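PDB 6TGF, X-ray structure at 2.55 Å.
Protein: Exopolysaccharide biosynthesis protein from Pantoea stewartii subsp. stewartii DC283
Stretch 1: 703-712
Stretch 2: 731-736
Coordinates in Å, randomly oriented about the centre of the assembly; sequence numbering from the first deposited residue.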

# COMPACT_ATOMS: atom_id res chain seq x y z
N ALA B 703 -9.82 39.95 -58.92
CA ALA B 703 -10.63 40.47 -60.04
C ALA B 703 -9.70 40.90 -61.18
O ALA B 703 -8.60 41.40 -60.88
CB ALA B 703 -11.49 41.62 -59.56
N LEU B 704 -10.13 40.71 -62.43
CA LEU B 704 -9.37 41.09 -63.65
C LEU B 704 -10.16 42.11 -64.46
O LEU B 704 -11.37 41.90 -64.67
CB LEU B 704 -9.08 39.83 -64.48
CG LEU B 704 -7.68 39.23 -64.32
CD1 LEU B 704 -7.55 37.95 -65.13
CD2 LEU B 704 -6.60 40.22 -64.74
N SER B 705 -9.49 43.19 -64.89
CA SER B 705 -10.02 44.21 -65.83
C SER B 705 -9.99 43.65 -67.26
O SER B 705 -8.98 43.03 -67.63
CB SER B 705 -9.23 45.49 -65.73
OG SER B 705 -9.65 46.43 -66.71
N ALA B 706 -11.06 43.88 -68.02
CA ALA B 706 -11.26 43.39 -69.41
C ALA B 706 -10.14 43.88 -70.33
O ALA B 706 -9.81 43.17 -71.29
CB ALA B 706 -12.61 43.82 -69.92
N ASP B 707 -9.56 45.06 -70.03
CA ASP B 707 -8.54 45.75 -70.85
C ASP B 707 -7.24 44.95 -70.89
O ASP B 707 -6.52 45.06 -71.91
CB ASP B 707 -8.28 47.17 -70.33
CG ASP B 707 -9.50 48.07 -70.31
OD1 ASP B 707 -10.54 47.67 -70.89
OD2 ASP B 707 -9.41 49.16 -69.72
N ASN B 708 -6.94 44.18 -69.84
CA ASN B 708 -5.69 43.37 -69.71
C ASN B 708 -5.95 41.91 -70.12
O ASN B 708 -5.04 41.09 -69.94
CB ASN B 708 -5.13 43.46 -68.29
CG ASN B 708 -4.59 44.84 -67.96
OD1 ASN B 708 -3.75 45.37 -68.67
ND2 ASN B 708 -5.08 45.42 -66.87
N VAL B 709 -7.14 41.62 -70.66
CA VAL B 709 -7.55 40.25 -71.11
C VAL B 709 -7.80 40.29 -72.63
O VAL B 709 -8.52 41.20 -73.08
CB VAL B 709 -8.81 39.77 -70.35
CG1 VAL B 709 -9.30 38.42 -70.86
CG2 VAL B 709 -8.58 39.72 -68.85
N ASP B 710 -7.23 39.33 -73.36
CA ASP B 710 -7.50 39.11 -74.81
C ASP B 710 -8.86 38.41 -74.94
O ASP B 710 -8.90 37.17 -74.88
CB ASP B 710 -6.37 38.30 -75.45
CG ASP B 710 -6.55 38.03 -76.94
OD1 ASP B 710 -7.34 38.76 -77.57
OD2 ASP B 710 -5.90 37.10 -77.45
N THR B 711 -9.93 39.20 -75.12
CA THR B 711 -11.35 38.74 -75.14
C THR B 711 -11.66 38.00 -76.45
O THR B 711 -12.71 37.33 -76.50
CB THR B 711 -12.31 39.93 -74.95
OG1 THR B 711 -11.73 40.83 -74.01
CG2 THR B 711 -13.68 39.51 -74.46
N ARG B 712 -10.79 38.11 -77.46
CA ARG B 712 -10.98 37.54 -78.82
C ARG B 712 -11.37 36.06 -78.71
O ARG B 712 -12.51 35.73 -79.08
CB ARG B 712 -9.72 37.73 -79.67
CG ARG B 712 -9.45 39.18 -80.07
CD ARG B 712 -8.32 39.34 -81.06
NE ARG B 712 -7.03 39.56 -80.41
CZ ARG B 712 -6.00 38.71 -80.40
NH1 ARG B 712 -6.07 37.55 -81.02
NH2 ARG B 712 -4.88 39.04 -79.77
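Stretch 2 731-736: YFAIKA

Two short segments need not build a full sheet to recognise each other; a single beta bridge, fastened by one backbone hydrogen bond before it and one after it, can join them, with side chains packing around it. The C-terminal residues 731-736 of this exopolysaccharide biosynthesis protein illustrate the point. They lie extended, and beside 708-710 they run antiparallel to the first stretch, so that the register runs from Asn 708 beside Lys 735, through Val 709 beside Ile 734, to Asp 710 beside Ala 733.

Along the first stretch, contact begins at Leu 704, whose CA-to-CB bond points toward the partner and whose CD1 meets CD1 of Ile 734 at 4.1 Å. A 3-10 turn at 706-708 follows, with N of Asn 708 hydrogen-bonded to O of Ser 705 and N of Val 709 to O of Ala 706, both at 3.2 Å. Within this turn, O of Asp 707 lies 3.2 Å from CE of Lys 735; at its last residue, O of Asn 708 accepts a hydrogen bond from N of Lys 735 at 2.8 Å. The same Asn 708 oxygen receives a CA-H...O contact from CA of Ile 734 at 3.4 Å.

Val 709 is the bridge residue, its CA 4.6 Å from CA of Ile 734. Although its CB points away, CG1 still packs at 3.8 Å against CB of Phe 732. The second hydrogen bond comes next, from N of Asp 710 to O of Ala 733 at 3.2 Å. Asp 710 also places its O at the edge of the Phe 732 ring, 3.3 Å from CD2, while its OD1 remains 4.5 Å from NZ of Lys 735, beyond salt-bridge range. Finally, O of Thr 711 approaches CE2 of Phe 732 at 3.4 Å, extending the contact past the bridge.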

# COMPACT_ATOMS: atom_id res chain seq x y z
N TYR B 731 -10.63 29.27 -70.74
CA TYR B 731 -9.79 30.30 -70.08
C TYR B 731 -9.13 31.18 -71.14
O TYR B 731 -8.74 30.67 -72.21
CB TYR B 731 -8.79 29.64 -69.13
CG TYR B 731 -7.73 28.77 -69.78
CD1 TYR B 731 -6.60 29.33 -70.35
CD2 TYR B 731 -7.86 27.39 -69.80
CE1 TYR B 731 -5.62 28.53 -70.93
CE2 TYR B 731 -6.89 26.59 -70.37
CZ TYR B 731 -5.77 27.16 -70.95
OH TYR B 731 -4.81 26.37 -71.52
N PHE B 732 -9.02 32.48 -70.85
CA PHE B 732 -8.48 33.53 -71.75
C PHE B 732 -7.07 33.92 -71.29
O PHE B 732 -6.76 33.76 -70.10
CB PHE B 732 -9.43 34.74 -71.78
CG PHE B 732 -10.76 34.47 -72.45
CD1 PHE B 732 -11.75 33.75 -71.81
CD2 PHE B 732 -11.01 34.93 -73.74
CE1 PHE B 732 -12.97 33.51 -72.43
CE2 PHE B 732 -12.23 34.68 -74.36
CZ PHE B 732 -13.20 33.97 -73.70
N ALA B 733 -6.24 34.40 -72.23
CA ALA B 733 -4.85 34.86 -71.99
C ALA B 733 -4.86 36.28 -71.42
O ALA B 733 -5.86 37.00 -71.63
CB ALA B 733 -4.05 34.79 -73.27
N ILE B 734 -3.78 36.67 -70.73
CA ILE B 734 -3.60 38.01 -70.11
C ILE B 734 -2.53 38.77 -70.91
O ILE B 734 -1.43 38.22 -71.09
CB ILE B 734 -3.22 37.88 -68.61
CG1 ILE B 734 -4.21 36.98 -67.86
CG2 ILE B 734 -3.10 39.26 -67.97
CD1 ILE B 734 -3.83 36.70 -66.43
N LYS B 735 -2.86 39.99 -71.36
CA LYS B 735 -1.95 40.88 -72.14
C LYS B 735 -0.72 41.21 -71.28
O LYS B 735 -0.90 41.46 -70.07
CB LYS B 735 -2.67 42.17 -72.55
CG LYS B 735 -3.89 42.01 -73.45
CD LYS B 735 -4.48 43.33 -73.88
CE LYS B 735 -5.90 43.21 -74.41
NZ LYS B 735 -5.93 42.64 -75.78
N ALA B 736 0.47 41.20 -71.89
CA ALA B 736 1.76 41.50 -71.23
C ALA B 736 1.81 42.99 -70.86
O ALA B 736 1.81 43.34 -69.68
CB ALA B 736 2.91 41.12 -72.14
OXT ALA B 736 1.86 43.86 -71.72